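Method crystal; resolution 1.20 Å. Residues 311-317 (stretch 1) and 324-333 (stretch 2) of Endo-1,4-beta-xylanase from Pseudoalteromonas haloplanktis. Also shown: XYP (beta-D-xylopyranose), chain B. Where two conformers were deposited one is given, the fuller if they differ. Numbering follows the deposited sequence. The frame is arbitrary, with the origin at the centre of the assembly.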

# COMPACT_ATOMS: atom_id res chain seq x y z
N GLY A 311 8.06 -3.15 -18.98
CA GLY A 311 8.91 -3.07 -20.16
C GLY A 311 10.00 -2.05 -19.98
O GLY A 311 11.17 -2.30 -20.37
N PHE A 312 9.68 -0.88 -19.45
CA PHE A 312 10.72 0.11 -19.20
C PHE A 312 11.75 -0.42 -18.21
O PHE A 312 12.95 -0.27 -18.40
CB PHE A 312 10.15 1.44 -18.67
CG PHE A 312 11.27 2.36 -18.29
CD1 PHE A 312 11.93 3.09 -19.26
CD2 PHE A 312 11.74 2.41 -16.99
CE1 PHE A 312 13.08 3.87 -18.90
CE2 PHE A 312 12.83 3.16 -16.65
CZ PHE A 312 13.51 3.88 -17.60
N LEU A 313 11.30 -1.04 -17.11
CA LEU A 313 12.25 -1.51 -16.13
C LEU A 313 13.19 -2.57 -16.72
O LEU A 313 14.39 -2.59 -16.43
CB LEU A 313 11.54 -2.00 -14.88
CG LEU A 313 10.81 -0.88 -14.10
CD1 LEU A 313 10.02 -1.55 -12.94
CD2 LEU A 313 11.78 0.11 -13.49
N SER A 314 12.63 -3.45 -17.53
CA SER A 314 13.52 -4.44 -18.19
C SER A 314 14.53 -3.76 -19.09
O SER A 314 15.72 -4.16 -19.10
CB SER A 314 12.56 -5.34 -19.00
OG SER A 314 13.16 -6.51 -19.44
N TYR A 315 14.07 -2.81 -19.87
CA TYR A 315 15.00 -2.04 -20.71
C TYR A 315 16.04 -1.30 -19.87
O TYR A 315 17.23 -1.30 -20.23
CB TYR A 315 14.12 -1.06 -21.50
CG TYR A 315 14.85 -0.22 -22.50
CD1 TYR A 315 15.30 -0.76 -23.69
CD2 TYR A 315 15.10 1.13 -22.26
CE1 TYR A 315 15.95 -0.02 -24.60
CE2 TYR A 315 15.81 1.90 -23.22
CZ TYR A 315 16.21 1.29 -24.38
OH TYR A 315 16.87 1.99 -25.37
N ALA A 316 15.63 -0.71 -18.78
CA ALA A 316 16.54 0.04 -17.94
C ALA A 316 17.61 -0.88 -17.35
O ALA A 316 18.77 -0.46 -17.21
CB ALA A 316 15.76 0.74 -16.83
N LYS A 317 17.24 -2.10 -17.00
CA LYS A 317 18.20 -3.08 -16.52
C LYS A 317 19.25 -3.41 -17.58
O LYS A 317 20.45 -3.55 -17.26
CB LYS A 317 17.45 -4.34 -16.09
CG LYS A 317 18.32 -5.49 -15.67
CD LYS A 317 17.47 -6.65 -15.14
CE LYS A 317 18.27 -7.88 -14.89
NZ LYS A 317 17.39 -8.92 -14.33
N CYS A 324 20.88 -4.38 -13.08
CA CYS A 324 19.66 -4.24 -12.30
C CYS A 324 18.89 -3.06 -12.81
O CYS A 324 19.50 -2.13 -13.37
CB CYS A 324 19.97 -4.04 -10.80
SG CYS A 324 20.76 -2.42 -10.49
N TYR A 325 17.59 -3.03 -12.62
CA TYR A 325 16.89 -1.77 -12.65
C TYR A 325 16.96 -1.18 -11.23
O TYR A 325 17.05 -1.91 -10.26
CB TYR A 325 15.45 -1.87 -13.16
CG TYR A 325 14.53 -2.77 -12.39
CD1 TYR A 325 14.34 -4.09 -12.77
CD2 TYR A 325 13.82 -2.29 -11.28
CE1 TYR A 325 13.49 -4.94 -12.07
CE2 TYR A 325 13.00 -3.13 -10.59
CZ TYR A 325 12.83 -4.46 -10.96
OH TYR A 325 11.94 -5.25 -10.25
N GLU A 326 16.96 0.15 -11.18
CA GLU A 326 17.16 0.87 -9.95
C GLU A 326 15.87 1.28 -9.25
O GLU A 326 14.77 1.16 -9.77
CB GLU A 326 18.06 2.07 -10.21
CG GLU A 326 19.47 1.72 -10.61
CD GLU A 326 20.42 2.89 -10.73
OE1 GLU A 326 20.07 4.02 -10.35
OE2 GLU A 326 21.54 2.66 -11.26
N GLN A 327 16.06 1.82 -8.05
CA GLN A 327 14.97 2.25 -7.19
C GLN A 327 14.36 3.57 -7.56
O GLN A 327 13.18 3.81 -7.19
CB GLN A 327 15.49 2.33 -5.74
CG GLN A 327 15.83 0.95 -5.18
CD GLN A 327 16.08 0.89 -3.68
OE1 GLN A 327 16.37 1.87 -3.04
NE2 GLN A 327 15.93 -0.30 -3.14
N VAL A 328 15.09 4.44 -8.23
CA VAL A 328 14.62 5.79 -8.53
C VAL A 328 14.97 6.19 -9.97
O VAL A 328 16.14 6.12 -10.40
CB VAL A 328 15.18 6.83 -7.57
CG1 VAL A 328 14.71 8.24 -7.93
CG2 VAL A 328 14.82 6.53 -6.14
N TYR A 329 13.97 6.56 -10.72
CA TYR A 329 14.13 7.11 -12.10
C TYR A 329 13.47 8.46 -12.17
O TYR A 329 12.47 8.71 -11.50
CB TYR A 329 13.52 6.17 -13.16
CG TYR A 329 14.35 4.92 -13.35
CD1 TYR A 329 14.18 3.80 -12.56
CD2 TYR A 329 15.33 4.89 -14.31
CE1 TYR A 329 14.99 2.70 -12.70
CE2 TYR A 329 16.18 3.79 -14.44
CZ TYR A 329 16.02 2.71 -13.62
OH TYR A 329 16.87 1.60 -13.68
N SER A 330 13.98 9.33 -13.05
CA SER A 330 13.34 10.61 -13.34
C SER A 330 13.47 10.85 -14.83
O SER A 330 14.57 10.78 -15.38
CB SER A 330 14.04 11.75 -12.59
OG SER A 330 13.37 12.95 -12.82
N TYR A 331 12.36 11.06 -15.51
CA TYR A 331 12.38 11.22 -16.96
C TYR A 331 13.08 10.08 -17.67
O TYR A 331 13.78 10.28 -18.68
CB TYR A 331 12.97 12.56 -17.35
CG TYR A 331 12.24 13.78 -16.87
CD1 TYR A 331 10.94 14.04 -17.23
CD2 TYR A 331 12.86 14.70 -16.06
CE1 TYR A 331 10.33 15.24 -16.87
CE2 TYR A 331 12.25 15.88 -15.67
CZ TYR A 331 11.00 16.12 -16.07
OH TYR A 331 10.35 17.32 -15.77
N GLY A 332 12.92 8.86 -17.13
CA GLY A 332 13.55 7.70 -17.72
C GLY A 332 15.04 7.50 -17.40
O GLY A 332 15.63 6.56 -17.87
N GLY A 333 15.60 8.37 -16.60
CA GLY A 333 17.01 8.33 -16.23
C GLY A 333 17.26 7.86 -14.83
O GLY A 333 16.61 8.34 -13.89
O1 XYP B . 19.13 -4.30 1.34
C1 XYP B . 19.13 -3.10 0.54
C2 XYP B . 17.77 -2.79 0.15
C3 XYP B . 17.62 -1.55 -0.65
C4 XYP B . 18.55 -0.45 -0.10
C5 XYP B . 19.94 -0.98 0.19
O2 XYP B . 17.10 -3.86 -0.52
O3 XYP B . 16.26 -1.15 -0.73
O4 XYP B . 18.58 0.69 -0.92
O5 XYP B . 19.83 -2.12 1.06
O HOH W 1 18.97 1.63 -15.35

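Packing of a helix (311-317) against the loop and short strand of 324-333 rests on apolar and aromatic contacts, with no direct hydrogen bond between the two stretches. At the centre, L313 points toward the second stretch and meets two tyrosines: its CD2 lies 3.8 Å from CD2 of Y325 and 4.2 Å from CE1 of Y329. L313 CB also sits over one face of the Y325 ring, 4.2 Å from the ring centroid and 19° off the normal, a CH-pi contact. One turn on, A316 CB, which points toward the second stretch, lies 3.8 Å from Y329 CZ and 3.4 Å from Y329 OH. F312, chi1 t, turns the edge of its ring to the face of Y329 (centroids 5.3 Å apart, planes at 87°), while its CZ lies 3.4 Å from G332 O in the type I' turn S330-G333. A CB on G332 would be jammed against the preceding carbonyl oxygen. At the other end, K317 CA makes a CA-H...O contact with C324 O (3.5 Å, 164° at H), and the extended lysine side chain leads away. The polar edge gathers at the Y329 hydroxyl: E326 N donates to Y329 OH (2.9 Å, 170° at H), a bond within the second stretch, and a water 2.7 Å from Y329 OH donates to A316 O (2.8 Å), bridging the stretches.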